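Local coordinates for protein polyhedrin (Uranotaenia sapphirina cypovirus, PDB 4ZQX) that forms the crystalline matrix of cypovirus occlusion bodies, which embed and protect virus particles, and binds ATP in this crystal, at residues His68-Ser71 and Glu72-Gln76. Sequence-based numbering, arbitrary orientation. Where two conformers were deposited one is given.
Sequences HQMS and EYELQ
Ser-71 and Glu-74 bond to each other twice, side chain to backbone in both directions. The backbone N of Ser-71 donates to OE2 of Glu-74 at 3.0 Å. The bond is nearly straight, 177° at the hydrogen. It reaches the oxygen from above the carboxylate, 39° out of its plane. In return, OG of Ser-71 accepts from the backbone N of Glu-74 at 3.2 Å. Each side chain is turned back to reach its bond. Ser-71 OG sits between its own backbone N and carbonyl carbon (chi1 70°), which aims it at the first turn. The Glu-74 chain runs extended beyond CG to the segment before the helix.

This pair is a capping box, with Ser-71 as N-cap of helix 72-83. It marks the switch from the short strand 68-69 to the helix. Regular helix bonding starts at once: Leu-75 N donates to Ser-71 O at 3.1 Å, and Gln-76 N to Glu-72 O. The negative carboxylate near the helix start would be expected to suit the helix dipole.

Apolar contact lies beside the box. CE of Met-70 meets CD2 of Leu-75 at 3.9 Å, and the two side chains cross at about a right angle. The bend at the end of Met-70 turns its methyl to that branch. Met-70 further touches Arg-97, and Leu-75 touches Met-61 and Asp-63. Apart from this pair, CB of Met-70 is in plain van der Waals contact with OE2 of Glu-74 at 3.9 Å.

Glu-72 forms a salt bridge with Lys-56. Tyr-73 N donates to Gln-69 OE1 of the second subunit, and the ring of Tyr-73 meets Trp-210 of that subunit edge-to-face.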
ATOM      1  N   HIS A  68       2.271   4.338  25.082  1.00 45.29           N
ATOM      2  CA  HIS A  68       1.239   4.441  24.053  0.58 45.67           C
ATOM      3  C   HIS A  68       1.853   4.875  22.729  1.00 42.09           C
ATOM      4  O   HIS A  68       2.864   5.568  22.700  1.00 41.51           O
ATOM      5  CB  HIS A  68       0.106   5.391  24.484  0.58 50.47           C
ATOM      6  CG  HIS A  68       0.403   6.846  24.287  0.58 55.17           C
ATOM      7  ND1 HIS A  68       0.669   7.701  25.336  0.58 56.89           N
ATOM      8  CD2 HIS A  68       0.440   7.607  23.165  0.58 57.12           C
ATOM      9  CE1 HIS A  68       0.875   8.919  24.868  0.58 58.11           C
ATOM     10  NE2 HIS A  68       0.745   8.889  23.554  0.58 58.00           N
ATOM     11  N   GLN A  69       1.243   4.443  21.636  1.00 36.08           N
ATOM     12  CA  GLN A  69       1.739   4.788  20.311  1.00 33.98           C
ATOM     13  C   GLN A  69       1.204   6.141  19.883  1.00 34.59           C
ATOM     14  O   GLN A  69       0.002   6.395  19.964  1.00 35.91           O
ATOM     15  CB  GLN A  69       1.349   3.730  19.286  1.00 34.15           C
ATOM     16  CG  GLN A  69       2.028   3.948  17.955  1.00 34.11           C
ATOM     17  CD  GLN A  69       1.733   2.852  16.964  1.00 35.89           C
ATOM     18  OE1 GLN A  69       0.987   1.913  17.254  1.00 37.11           O
ATOM     19  NE2 GLN A  69       2.328   2.958  15.777  1.00 39.95           N
ATOM     20  N   MET A  70       2.112   6.996  19.416  1.00 33.14           N
ATOM     21  CA  MET A  70       1.770   8.334  18.950  1.00 33.31           C
ATOM     22  C   MET A  70       1.109   8.272  17.575  1.00 34.66           C
ATOM     23  O   MET A  70       1.336   7.345  16.801  1.00 36.24           O
ATOM     24  CB  MET A  70       3.031   9.192  18.894  1.00 34.53           C
ATOM     25  CG  MET A  70       3.711   9.307  20.224  1.00 37.24           C
ATOM     26  SD  MET A  70       5.364   9.985  20.073  1.00 42.18           S
ATOM     27  CE  MET A  70       5.039  11.679  19.636  1.00 43.06           C
ATOM     28  N   SER A  71       0.285   9.265  17.273  1.00 33.69           N
ATOM     29  CA  SER A  71      -0.420   9.308  15.995  1.00 32.54           C
ATOM     30  C   SER A  71       0.442   9.903  14.868  1.00 33.22           C
ATOM     31  O   SER A  71       1.421  10.617  15.125  1.00 33.77           O
ATOM     32  CB  SER A  71      -1.681  10.147  16.152  1.00 34.00           C
ATOM     33  OG  SER A  71      -1.322  11.501  16.311  1.00 35.73           O
ATOM     34  N   GLU A  72       0.069   9.612  13.619  1.00 33.05           N
ATOM     35  CA  GLU A  72       0.755  10.205  12.471  1.00 32.74           C
ATOM     36  C   GLU A  72       0.668  11.726  12.521  1.00 31.49           C
ATOM     37  O   GLU A  72       1.604  12.407  12.148  1.00 31.95           O
ATOM     38  CB  GLU A  72       0.197   9.683  11.145  1.00 34.24           C
ATOM     39  CG  GLU A  72       0.943  10.236   9.936  1.00 35.72           C
ATOM     40  CD  GLU A  72       0.487   9.670   8.611  1.00 40.02           C
ATOM     41  OE1 GLU A  72      -0.598   9.046   8.542  1.00 40.90           O
ATOM     42  OE2 GLU A  72       1.224   9.868   7.625  1.00 41.24           O
ATOM     43  N   TYR A  73      -0.457  12.248  12.982  1.00 31.09           N
ATOM     44  CA  TYR A  73      -0.653  13.693  13.100  1.00 28.89           C
ATOM     45  C   TYR A  73       0.425  14.340  13.978  1.00 29.80           C
ATOM     46  O   TYR A  73       1.065  15.329  13.591  1.00 31.91           O
ATOM     47  CB  TYR A  73      -2.046  13.965  13.691  1.00 31.23           C
ATOM     48  CG  TYR A  73      -2.340  15.400  14.035  1.00 34.35           C
ATOM     49  CD1 TYR A  73      -2.581  16.335  13.045  1.00 35.12           C
ATOM     50  CD2 TYR A  73      -2.415  15.810  15.352  1.00 35.22           C
ATOM     51  CE1 TYR A  73      -2.876  17.638  13.354  1.00 36.55           C
ATOM     52  CE2 TYR A  73      -2.703  17.105  15.674  1.00 36.62           C
ATOM     53  CZ  TYR A  73      -2.930  18.017  14.668  1.00 37.83           C
ATOM     54  OH  TYR A  73      -3.218  19.322  14.980  1.00 40.84           O
ATOM     55  N   GLU A  74       0.626  13.781  15.163  1.00 30.27           N
ATOM     56  CA  GLU A  74       1.624  14.309  16.091  1.00 33.83           C
ATOM     57  C   GLU A  74       3.037  14.176  15.549  1.00 32.52           C
ATOM     58  O   GLU A  74       3.859  15.091  15.694  1.00 32.55           O
ATOM     59  CB  GLU A  74       1.592  13.534  17.400  1.00 39.22           C
ATOM     60  CG  GLU A  74       0.349  13.596  18.192  1.00 44.31           C
ATOM     61  CD  GLU A  74       0.462  12.623  19.347  1.00 48.81           C
ATOM     62  OE1 GLU A  74       1.131  12.982  20.331  1.00 51.62           O
ATOM     63  OE2 GLU A  74      -0.051  11.483  19.244  1.00 49.30           O
ATOM     64  N   LEU A  75       3.339  13.016  14.967  1.00 30.94           N
ATOM     65  CA  LEU A  75       4.679  12.789  14.426  1.00 31.02           C
ATOM     66  C   LEU A  75       4.968  13.720  13.239  1.00 30.84           C
ATOM     67  O   LEU A  75       6.051  14.302  13.141  1.00 31.02           O
ATOM     68  CB  LEU A  75       4.836  11.328  14.008  1.00 32.65           C
ATOM     69  CG  LEU A  75       4.758  10.357  15.193  1.00 34.70           C
ATOM     70  CD1 LEU A  75       4.550   8.921  14.731  1.00 36.53           C
ATOM     71  CD2 LEU A  75       6.016  10.455  16.055  1.00 36.41           C
ATOM     72  N   GLN A  76       4.007  13.855  12.333  1.00 32.27           N
ATOM     73  CA  GLN A  76       4.222  14.699  11.169  1.00 31.65           C
ATOM     74  C   GLN A  76       4.401  16.144  11.607  1.00 31.64           C
ATOM     75  O   GLN A  76       5.178  16.887  11.000  1.00 32.07           O
ATOM     76  CB  GLN A  76       3.075  14.591  10.175  1.00 33.02           C
ATOM     77  CG  GLN A  76       3.333  15.329   8.850  1.00 35.42           C
ATOM     78  CD  GLN A  76       4.532  14.780   8.097  1.00 36.41           C
ATOM     79  OE1 GLN A  76       4.699  13.567   7.965  1.00 38.19           O
ATOM     80  NE2 GLN A  76       5.376  15.674   7.602  1.00 36.95           N
TER